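Local coordinates for methyl-accepting chemotaxis protein (Campylobacter jejuni, PDB 6W3V) that binds phenylalanine in a Cache-type sensor region and probably relays the presence of such ligands to the chemotaxis machinery, at residues S38-L43 with L157-P162; N77-Y82 with L136-I141; G88-S93 with L108-K113. All blocks are in the same frame, centred on the assembly; numbering follows the deposited sequence.

Overall arrangement
All three contacts reach the sheet that carries the phenylalanine site. Contact 1 sets the long helix 4-48 against strand 152-162. Contact 2 lies about 11 Å from it, centre to centre, and the two join where G158 N meets Y82 O at 2.8 Å. Contact 3 is about 14 Å from contact 2 and 16 Å from contact 1, between centres. It meets contact 2 through neighbouring strands, with V81 O 2.8 Å from S93 N. Contact 3 lies within the loop closed by contact 2, and contact 2 within that closed by contact 1. Each reaches the ligand: D160 at its amino group, Y82 with a ring face under its CD2, and L108-K113 round its ring and carboxylate.

Contact 1: S38-L43 with L157-P162; sequences SFTRAL and LGVDIP. With PHE (phenylalanine), chain C.
L43 and L157 both hold CG anti to the backbone N (chi1 -176° and 176°), and this brings their branched ends together. L43 CD2 lies 3.7 Å from L157 CD1, and the two side chains meet at a slant. The other methyl of L157, CD2, turns to the helix backbone and rests 3.7 Å from T40 O. V159 takes a similar first torsion (chi1 172°), with CG1 anti to N. CG2 then lies beside the backbone N, so both methyls serve the contact. CG1 touches F39 CE2 at 3.8 Å, obliquely to the ring. CG2 comes to the ring edge, in plane, 3.9 Å from the same CE2. T40 runs past V159 in the opposite direction and sets OG1 3.8 Å from V159 CG2. That hydroxyl is not left without a polar partner, because it is hydrogen-bonded to N36 O one turn earlier in the helix.

This fits the fold of a Cache (PDC) sensor domain, in which a long N-terminal helix packs on the sheet. The two segments run roughly antiparallel, with 9.5 Å between their axes. Helix 58-76 flanks helix 4-48, and Y72 meets F39 edge-to-face. No hydrogen bond crosses between the two segments; the joint is mostly apolar.

Strand alternation sends D160 to the opposite face, where the ligand binds. Its OD2 accepts a hydrogen bond of 2.7 Å from the amino N of the bound phenylalanine. OD1 is hydrogen-bonded to Y82 OH and T142 OG1, which fixes the carboxylate's rotation.

Contact 2: N77-Y82 with L136-I141; sequences NALNVY and LKQYVI. With PHE (phenylalanine), chain C.
L79 reaches across to L136, Q138 and V140, and each meets a different part of it. The contact lies at the end of the sheet of a Cache (PDC) sensor module. It joins the residues that lead into strand 80-84 to those that lead into strand 139-149. At its start, N77, with positive phi, ends helix 58-76 as the C-prime residue of a Schellman motif.

With CG anti to the backbone N (chi1 -166°), L79 points its branches into the other segment. L136 crosses it obliquely and puts CD1 3.6 Å from L79 CG. V140 comes in at about a right angle, its CG1 3.6 Å from L79 CD2. Q138 lies on the solvent side. Its chain is extended, and the amide NE2 comes within 3.7 Å of L79 CD1. L79 CD1 lies above the plane of this amide, displaced toward its outer O and N end. No hydrogen bond links the segments.

Further along the strand, Y82 turns its ring to the bound phenylalanine. The ligand's CD2 sits 3.6 Å above the plane of the Y82 ring, over its centre. The ligand's CA also lies 3.5 Å from Y82 OH. W115 packs edge-to-face with the same tyrosine.

N80 is a second-shell residue. Its ND2 donates to D160 OD2 and D133 OD2, and each of these carboxylates also binds the ligand's amino group. These bonds set the amide's rotation. The other end, OD1, is buried with no hydrogen-bond partner in the model. It lies 3.2 Å from L79 O, a second acceptor, and 3.6 Å from L136 CD1.

Contact 3: G88-S93 with L108-K113; sequences GKVLLS and LDIKTK. With PHE (phenylalanine), chain C.
V90 meets both L108 and I110, and I110 also packs on G88 and K89; this is the close-packed part of the contact. V90 CG1 is 3.9 Å from L108 CD1, at about a right angle, and 4.0 Å from I110 CG2. I110 CG1 lies 3.8 Å from G88 O, and its CD1 3.7 Å from K89 O. I110 has chi1 67°, which sets CG2 anti to the carbonyl carbon. From there CG2 also touches the ligand ring, 3.6 Å from CZ of the phenylalanine. L108 CB and V90 CG2 add to this apolar wall. The ring of the bound amino acid therefore lies against both segments.

The looser part is where water enters. Two waters donate to G88 O; one accepts from L108 N and the other from I110 N, the latter at 3.0 Å. Water thus bridges backbone to backbone where no direct hydrogen bond forms.

On the ligand's polar side, K113 NZ donates to OXT of the phenylalanine at 2.9 Å. K113 is also the N-cap residue of helix 114-119. Strand 90-94 lies between strands 80-84 and 103-105. V90 and L92 face Y82 on one neighbour, while L91 packs against helix 58-76.

Contact 1: S38-L43 with L157-P162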
loop_
_atom_site.group_PDB
_atom_site.type_symbol
_atom_site.label_atom_id
_atom_site.label_comp_id
_atom_site.label_asym_id
_atom_site.label_seq_id
_atom_site.Cartn_x
_atom_site.Cartn_y
_atom_site.Cartn_z
ATOM N N SER A 38 -11.605 1.577 3.548
ATOM C CA SER A 38 -13.051 1.825 3.604
ATOM C C SER A 38 -13.799 0.642 2.992
ATOM O O SER A 38 -14.829 0.174 3.521
ATOM C CB SER A 38 -13.431 3.128 2.887
ATOM O OG SER A 38 -12.883 4.215 3.599
ATOM N N PHE A 39 -13.320 0.181 1.838
ATOM C CA PHE A 39 -13.867 -0.984 1.129
ATOM C C PHE A 39 -13.875 -2.177 2.073
ATOM O O PHE A 39 -14.900 -2.885 2.168
ATOM C CB PHE A 39 -13.016 -1.264 -0.089
ATOM C CG PHE A 39 -13.296 -2.541 -0.805
ATOM C CD1 PHE A 39 -14.252 -2.603 -1.785
ATOM C CD2 PHE A 39 -12.600 -3.698 -0.491
ATOM C CE1 PHE A 39 -14.491 -3.750 -2.498
ATOM C CE2 PHE A 39 -12.852 -4.867 -1.181
ATOM C CZ PHE A 39 -13.768 -4.893 -2.195
ATOM N N THR A 40 -12.748 -2.449 2.720
ATOM C CA THR A 40 -12.627 -3.619 3.600
ATOM C C THR A 40 -13.595 -3.523 4.768
ATOM O O THR A 40 -14.221 -4.505 5.161
ATOM C CB THR A 40 -11.156 -3.745 4.049
ATOM O OG1 THR A 40 -10.312 -3.917 2.905
ATOM C CG2 THR A 40 -10.969 -4.955 4.934
ATOM N N ARG A 41 -13.718 -2.347 5.346
ATOM C CA ARG A 41 -14.618 -2.099 6.466
ATOM C C ARG A 41 -16.068 -2.294 6.032
ATOM O O ARG A 41 -16.892 -2.837 6.793
ATOM C CB ARG A 41 -14.380 -0.699 7.043
ATOM C CG ARG A 41 -15.432 -0.189 7.987
ATOM C CD ARG A 41 -14.841 0.790 8.983
ATOM N NE ARG A 41 -13.827 0.149 9.828
ATOM C CZ ARG A 41 -12.522 0.404 9.831
ATOM N NH1 ARG A 41 -11.995 1.380 9.093
ATOM N NH2 ARG A 41 -11.727 -0.371 10.569
ATOM N N ALA A 42 -16.426 -1.847 4.847
ATOM C CA ALA A 42 -17.775 -2.032 4.334
ATOM C C ALA A 42 -18.074 -3.537 4.215
ATOM O O ALA A 42 -19.184 -4.009 4.519
ATOM C CB ALA A 42 -17.996 -1.302 3.016
ATOM N N LEU A 43 -17.133 -4.270 3.664
ATOM C CA LEU A 43 -17.257 -5.718 3.479
ATOM C C LEU A 43 -17.423 -6.408 4.821
ATOM O O LEU A 43 -18.322 -7.262 4.989
ATOM C CB LEU A 43 -16.091 -6.256 2.694
ATOM C CG LEU A 43 -16.081 -7.730 2.318
ATOM C CD1 LEU A 43 -17.419 -8.189 1.802
ATOM C CD2 LEU A 43 -14.990 -7.966 1.303
ATOM N N LEU A 157 -11.156 -11.746 7.250
ATOM C CA LEU A 157 -11.362 -11.281 5.882
ATOM C C LEU A 157 -10.017 -10.788 5.315
ATOM O O LEU A 157 -9.262 -10.146 6.023
ATOM C CB LEU A 157 -12.312 -10.077 5.929
ATOM C CG LEU A 157 -12.587 -9.370 4.608
ATOM C CD1 LEU A 157 -13.290 -10.235 3.611
ATOM C CD2 LEU A 157 -13.384 -8.119 4.931
ATOM N N GLY A 158 -9.767 -11.126 4.059
ATOM C CA GLY A 158 -8.643 -10.563 3.352
ATOM C C GLY A 158 -9.020 -10.087 1.980
ATOM O O GLY A 158 -9.857 -10.668 1.291
ATOM N N VAL A 159 -8.366 -8.985 1.596
ATOM C CA VAL A 159 -8.588 -8.318 0.329
ATOM C C VAL A 159 -7.209 -8.048 -0.300
ATOM O O VAL A 159 -6.354 -7.413 0.346
ATOM C CB VAL A 159 -9.330 -6.990 0.507
ATOM C CG1 VAL A 159 -9.370 -6.237 -0.826
ATOM C CG2 VAL A 159 -10.709 -7.194 1.069
ATOM N N ASP A 160 -6.957 -8.616 -1.474
ATOM C CA ASP A 160 -5.661 -8.464 -2.176
ATOM C C ASP A 160 -5.820 -7.474 -3.312
ATOM O O ASP A 160 -6.598 -7.715 -4.247
ATOM C CB ASP A 160 -5.198 -9.787 -2.784
ATOM C CG ASP A 160 -4.859 -10.866 -1.750
ATOM O OD1 ASP A 160 -4.739 -10.552 -0.541
ATOM O OD2 ASP A 160 -4.669 -12.009 -2.219
ATOM N N ILE A 161 -5.037 -6.408 -3.241
ATOM C CA ILE A 161 -4.994 -5.412 -4.292
ATOM C C ILE A 161 -3.611 -5.461 -4.935
ATOM O O ILE A 161 -2.618 -5.496 -4.214
ATOM C CB ILE A 161 -5.233 -4.013 -3.721
ATOM C CG1 ILE A 161 -6.547 -3.919 -2.924
ATOM C CG2 ILE A 161 -5.207 -2.964 -4.833
ATOM C CD1 ILE A 161 -7.794 -4.192 -3.713
ATOM N N PRO A 162 -3.523 -5.549 -6.272
ATOM C CA PRO A 162 -2.191 -5.589 -6.880
ATOM C C PRO A 162 -1.361 -4.375 -6.496
ATOM O O PRO A 162 -1.844 -3.245 -6.525
ATOM C CB PRO A 162 -2.500 -5.590 -8.366
ATOM C CG PRO A 162 -3.868 -6.211 -8.460
ATOM C CD PRO A 162 -4.593 -5.720 -7.261
HETATM N N PHE C . -2.668 -13.432 -1.104
HETATM C CA PHE C . -3.049 -14.506 -0.157
HETATM C C PHE C . -1.783 -15.229 0.278
HETATM O O PHE C . -0.906 -15.444 -0.578
HETATM C CB PHE C . -3.974 -15.498 -0.877
HETATM C CG PHE C . -4.466 -16.600 -0.027
HETATM C CD1 PHE C . -3.687 -17.702 0.153
HETATM C CD2 PHE C . -5.708 -16.548 0.534
HETATM C CE1 PHE C . -4.147 -18.774 0.881
HETATM C CE2 PHE C . -6.137 -17.586 1.302
HETATM C CZ PHE C . -5.310 -18.650 1.560
HETATM O OXT PHE C . -1.671 -15.605 1.462
#

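Contact 2: N77-Y82 with L136-I141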
loop_
_atom_site.group_PDB
_atom_site.type_symbol
_atom_site.label_atom_id
_atom_site.label_comp_id
_atom_site.label_asym_id
_atom_site.label_seq_id
_atom_site.Cartn_x
_atom_site.Cartn_y
_atom_site.Cartn_z
ATOM N N ASN A 77 -12.289 -4.396 -8.582
ATOM C CA ASN A 77 -11.312 -5.175 -9.354
ATOM C C ASN A 77 -10.148 -5.616 -8.459
ATOM O O ASN A 77 -8.991 -5.540 -8.832
ATOM C CB ASN A 77 -10.781 -4.374 -10.556
ATOM C CG ASN A 77 -10.001 -5.249 -11.537
ATOM O OD1 ASN A 77 -10.286 -6.441 -11.681
ATOM N ND2 ASN A 77 -9.012 -4.663 -12.205
ATOM N N ALA A 78 -10.473 -6.177 -7.295
ATOM C CA ALA A 78 -9.463 -6.793 -6.445
ATOM C C ALA A 78 -9.001 -8.112 -7.071
ATOM O O ALA A 78 -9.697 -8.703 -7.909
ATOM C CB ALA A 78 -9.978 -7.034 -5.049
ATOM N N LEU A 79 -7.824 -8.595 -6.679
ATOM C CA LEU A 79 -7.291 -9.840 -7.199
ATOM C C LEU A 79 -7.958 -11.014 -6.514
ATOM O O LEU A 79 -8.313 -11.970 -7.169
ATOM C CB LEU A 79 -5.773 -9.882 -7.004
ATOM C CG LEU A 79 -5.093 -10.974 -7.812
ATOM C CD1 LEU A 79 -5.208 -10.644 -9.312
ATOM C CD2 LEU A 79 -3.641 -11.176 -7.398
ATOM N N ASN A 80 -8.066 -10.947 -5.200
ATOM C CA ASN A 80 -8.660 -12.011 -4.389
ATOM C C ASN A 80 -9.381 -11.346 -3.244
ATOM O O ASN A 80 -8.909 -10.344 -2.725
ATOM C CB ASN A 80 -7.596 -12.933 -3.776
ATOM C CG ASN A 80 -6.744 -13.696 -4.773
ATOM O OD1 ASN A 80 -7.253 -14.494 -5.578
ATOM N ND2 ASN A 80 -5.441 -13.429 -4.743
ATOM N N VAL A 81 -10.503 -11.944 -2.808
ATOM C CA VAL A 81 -11.189 -11.569 -1.614
ATOM C C VAL A 81 -11.588 -12.874 -0.924
ATOM O O VAL A 81 -12.094 -13.783 -1.588
ATOM C CB VAL A 81 -12.417 -10.684 -1.868
ATOM C CG1 VAL A 81 -13.186 -10.382 -0.620
ATOM C CG2 VAL A 81 -12.043 -9.404 -2.601
ATOM N N TYR A 82 -11.323 -12.991 0.380
ATOM C CA TYR A 82 -11.457 -14.272 1.022
ATOM C C TYR A 82 -11.792 -14.102 2.496
ATOM O O TYR A 82 -11.543 -13.101 3.133
ATOM C CB TYR A 82 -10.193 -15.117 0.826
ATOM C CG TYR A 82 -8.876 -14.376 1.000
ATOM C CD1 TYR A 82 -8.293 -13.710 -0.083
ATOM C CD2 TYR A 82 -8.232 -14.272 2.220
ATOM C CE1 TYR A 82 -7.133 -13.004 0.047
ATOM C CE2 TYR A 82 -7.069 -13.542 2.366
ATOM C CZ TYR A 82 -6.473 -12.964 1.253
ATOM O OH TYR A 82 -5.305 -12.277 1.428
ATOM N N LEU A 136 -2.584 -16.390 -7.212
ATOM C CA LEU A 136 -2.508 -15.924 -8.592
ATOM C C LEU A 136 -1.080 -15.467 -8.967
ATOM O O LEU A 136 -0.836 -15.080 -10.099
ATOM C CB LEU A 136 -3.570 -14.842 -8.889
ATOM C CG LEU A 136 -5.031 -15.357 -9.029
ATOM C CD1 LEU A 136 -6.110 -14.266 -8.995
ATOM C CD2 LEU A 136 -5.208 -16.251 -10.258
ATOM N N LYS A 137 -0.134 -15.573 -8.041
ATOM C CA LYS A 137 1.287 -15.268 -8.308
ATOM C C LYS A 137 1.464 -13.886 -8.962
ATOM O O LYS A 137 2.160 -13.765 -9.994
ATOM C CB LYS A 137 1.925 -16.383 -9.122
ATOM C CG LYS A 137 1.803 -17.726 -8.421
ATOM C CD LYS A 137 2.949 -17.944 -7.460
ATOM C CE LYS A 137 2.891 -19.352 -6.885
ATOM N NZ LYS A 137 3.460 -19.398 -5.515
ATOM N N GLN A 138 0.830 -12.897 -8.317
ATOM C CA GLN A 138 1.122 -11.468 -8.512
ATOM C C GLN A 138 1.504 -10.819 -7.192
ATOM O O GLN A 138 0.985 -11.198 -6.146
ATOM C CB GLN A 138 -0.055 -10.731 -9.151
ATOM C CG GLN A 138 -0.494 -11.359 -10.456
ATOM C CD GLN A 138 -1.669 -10.662 -11.067
ATOM O OE1 GLN A 138 -1.848 -9.469 -10.849
ATOM N NE2 GLN A 138 -2.521 -11.412 -11.765
ATOM N N TYR A 139 2.284 -9.746 -7.235
ATOM C CA TYR A 139 2.546 -8.978 -6.022
ATOM C C TYR A 139 1.305 -8.212 -5.591
ATOM O O TYR A 139 0.695 -7.473 -6.370
ATOM C CB TYR A 139 3.725 -8.052 -6.208
ATOM C CG TYR A 139 4.966 -8.891 -6.336
ATOM C CD1 TYR A 139 5.381 -9.345 -7.586
ATOM C CD2 TYR A 139 5.704 -9.251 -5.226
ATOM C CE1 TYR A 139 6.431 -10.204 -7.711
ATOM C CE2 TYR A 139 6.808 -10.088 -5.351
ATOM C CZ TYR A 139 7.151 -10.567 -6.604
ATOM O OH TYR A 139 8.189 -11.438 -6.841
ATOM N N VAL A 140 0.988 -8.317 -4.298
ATOM C CA VAL A 140 -0.215 -7.738 -3.744
ATOM C C VAL A 140 0.082 -7.060 -2.432
ATOM O O VAL A 140 1.077 -7.358 -1.782
ATOM C CB VAL A 140 -1.351 -8.748 -3.533
ATOM C CG1 VAL A 140 -1.774 -9.412 -4.823
ATOM C CG2 VAL A 140 -0.993 -9.765 -2.469
ATOM N N ILE A 141 -0.797 -6.120 -2.080
ATOM C CA ILE A 141 -0.936 -5.568 -0.751
ATOM C C ILE A 141 -2.229 -6.171 -0.229
ATOM O O ILE A 141 -3.263 -6.096 -0.895
ATOM C CB ILE A 141 -0.970 -4.048 -0.731
ATOM C CG1 ILE A 141 0.374 -3.524 -1.207
ATOM C CG2 ILE A 141 -1.327 -3.500 0.628
ATOM C CD1 ILE A 141 0.293 -2.091 -1.698
HETATM N N PHE C . -2.668 -13.432 -1.104
HETATM C CA PHE C . -3.049 -14.506 -0.157
HETATM C C PHE C . -1.783 -15.229 0.278
HETATM O O PHE C . -0.906 -15.444 -0.578
HETATM C CB PHE C . -3.974 -15.498 -0.877
HETATM C CG PHE C . -4.466 -16.600 -0.027
HETATM C CD1 PHE C . -3.687 -17.702 0.153
HETATM C CD2 PHE C . -5.708 -16.548 0.534
HETATM C CE1 PHE C . -4.147 -18.774 0.881
HETATM C CE2 PHE C . -6.137 -17.586 1.302
HETATM C CZ PHE C . -5.310 -18.650 1.560
HETATM O OXT PHE C . -1.671 -15.605 1.462
#

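Contact 3: G88-S93 with L108-K113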
loop_
_atom_site.group_PDB
_atom_site.type_symbol
_atom_site.label_atom_id
_atom_site.label_comp_id
_atom_site.label_asym_id
_atom_site.label_seq_id
_atom_site.Cartn_x
_atom_site.Cartn_y
_atom_site.Cartn_z
ATOM N N GLY A 88 -9.303 -23.680 9.554
ATOM C CA GLY A 88 -8.301 -23.688 8.508
ATOM C C GLY A 88 -8.782 -23.591 7.090
ATOM O O GLY A 88 -7.977 -23.543 6.168
ATOM N N LYS A 89 -10.082 -23.622 6.910
ATOM C CA LYS A 89 -10.659 -23.519 5.574
ATOM C C LYS A 89 -10.802 -22.035 5.243
ATOM O O LYS A 89 -10.991 -21.214 6.127
ATOM C CB LYS A 89 -11.986 -24.232 5.494
ATOM C CG LYS A 89 -11.858 -25.725 5.769
ATOM C CD LYS A 89 -13.103 -26.462 5.367
ATOM C CE LYS A 89 -13.080 -27.880 5.970
ATOM N NZ LYS A 89 -14.163 -28.657 5.392
ATOM N N VAL A 90 -10.820 -21.738 3.950
ATOM C CA VAL A 90 -10.951 -20.366 3.486
ATOM C C VAL A 90 -11.898 -20.329 2.310
ATOM O O VAL A 90 -11.776 -21.119 1.345
ATOM C CB VAL A 90 -9.600 -19.718 3.148
ATOM C CG1 VAL A 90 -8.857 -20.522 2.119
ATOM C CG2 VAL A 90 -9.753 -18.286 2.681
ATOM N N LEU A 91 -12.826 -19.381 2.374
ATOM C CA LEU A 91 -13.732 -19.101 1.255
ATOM C C LEU A 91 -13.059 -18.098 0.360
ATOM O O LEU A 91 -12.757 -16.973 0.802
ATOM C CB LEU A 91 -15.056 -18.577 1.727
ATOM C CG LEU A 91 -16.081 -18.350 0.641
ATOM C CD1 LEU A 91 -16.508 -19.659 -0.011
ATOM C CD2 LEU A 91 -17.261 -17.614 1.197
ATOM N N LEU A 92 -12.749 -18.541 -0.857
ATOM C CA LEU A 92 -11.865 -17.745 -1.737
ATOM C C LEU A 92 -12.588 -17.334 -2.992
ATOM O O LEU A 92 -13.013 -18.171 -3.769
ATOM C CB LEU A 92 -10.626 -18.584 -2.089
ATOM C CG LEU A 92 -9.643 -18.034 -3.091
ATOM C CD1 LEU A 92 -9.066 -16.689 -2.653
ATOM C CD2 LEU A 92 -8.568 -19.086 -3.341
ATOM N N SER A 93 -12.639 -16.015 -3.210
ATOM C CA SER A 93 -13.141 -15.437 -4.453
ATOM C C SER A 93 -11.942 -14.861 -5.209
ATOM O O SER A 93 -11.277 -13.930 -4.708
ATOM C CB SER A 93 -14.145 -14.323 -4.191
ATOM O OG SER A 93 -14.659 -13.786 -5.382
ATOM N N LEU A 108 -4.930 -24.669 1.956
ATOM C CA LEU A 108 -4.184 -23.407 1.787
ATOM C C LEU A 108 -3.407 -22.845 3.013
ATOM O O LEU A 108 -2.758 -21.817 2.921
ATOM C CB LEU A 108 -5.120 -22.343 1.189
ATOM C CG LEU A 108 -5.480 -22.548 -0.286
ATOM C CD1 LEU A 108 -6.412 -21.448 -0.765
ATOM C CD2 LEU A 108 -4.230 -22.586 -1.165
ATOM N N ASP A 109 -3.378 -23.558 4.131
ATOM C CA ASP A 109 -2.422 -23.279 5.235
ATOM C C ASP A 109 -2.538 -21.874 5.851
ATOM O O ASP A 109 -1.521 -21.193 6.092
ATOM C CB ASP A 109 -0.971 -23.524 4.783
ATOM C CG ASP A 109 -0.736 -24.948 4.316
ATOM O OD1 ASP A 109 -1.104 -25.889 5.063
ATOM O OD2 ASP A 109 -0.101 -25.122 3.247
ATOM N N ILE A 110 -3.764 -21.433 6.121
ATOM C CA ILE A 110 -4.031 -20.021 6.353
ATOM C C ILE A 110 -3.471 -19.530 7.654
ATOM O O ILE A 110 -3.153 -18.367 7.808
ATOM C CB ILE A 110 -5.518 -19.653 6.234
ATOM C CG1 ILE A 110 -6.350 -20.284 7.344
ATOM C CG2 ILE A 110 -6.026 -20.035 4.857
ATOM C CD1 ILE A 110 -7.802 -19.893 7.314
ATOM N N LYS A 111 -3.288 -20.424 8.611
ATOM C CA LYS A 111 -2.825 -19.992 9.924
ATOM C C LYS A 111 -1.325 -19.701 9.962
ATOM O O LYS A 111 -0.814 -19.137 10.938
ATOM C CB LYS A 111 -3.203 -21.003 11.004
ATOM C CG LYS A 111 -4.701 -21.009 11.307
ATOM C CD LYS A 111 -5.082 -21.941 12.432
ATOM C CE LYS A 111 -6.513 -21.733 12.858
ATOM N NZ LYS A 111 -6.906 -22.643 13.981
ATOM N N THR A 112 -0.635 -19.980 8.864
ATOM C CA THR A 112 0.762 -19.622 8.764
ATOM C C THR A 112 0.942 -18.215 8.182
ATOM O O THR A 112 2.076 -17.721 8.085
ATOM C CB THR A 112 1.532 -20.591 7.854
ATOM O OG1 THR A 112 1.143 -20.370 6.485
ATOM C CG2 THR A 112 1.292 -22.030 8.242
ATOM N N LYS A 113 -0.161 -17.600 7.737
ATOM C CA LYS A 113 -0.063 -16.339 6.979
ATOM C C LYS A 113 -0.044 -15.144 7.928
ATOM O O LYS A 113 -0.838 -15.033 8.886
ATOM C CB LYS A 113 -1.226 -16.209 5.978
ATOM C CG LYS A 113 -1.385 -17.355 4.995
ATOM C CD LYS A 113 -0.174 -17.500 4.078
ATOM C CE LYS A 113 -0.237 -18.694 3.148
ATOM N NZ LYS A 113 -0.993 -18.413 1.929
HETATM N N PHE C . -2.668 -13.432 -1.104
HETATM C CA PHE C . -3.049 -14.506 -0.157
HETATM C C PHE C . -1.783 -15.229 0.278
HETATM O O PHE C . -0.906 -15.444 -0.578
HETATM C CB PHE C . -3.974 -15.498 -0.877
HETATM C CG PHE C . -4.466 -16.600 -0.027
HETATM C CD1 PHE C . -3.687 -17.702 0.153
HETATM C CD2 PHE C . -5.708 -16.548 0.534
HETATM C CE1 PHE C . -4.147 -18.774 0.881
HETATM C CE2 PHE C . -6.137 -17.586 1.302
HETATM C CZ PHE C . -5.310 -18.650 1.560
HETATM O OXT PHE C . -1.671 -15.605 1.462
HETATM O O HOH W 1 -7.356 -23.790 3.433
HETATM O O HOH W 2 -5.439 -23.887 6.378
#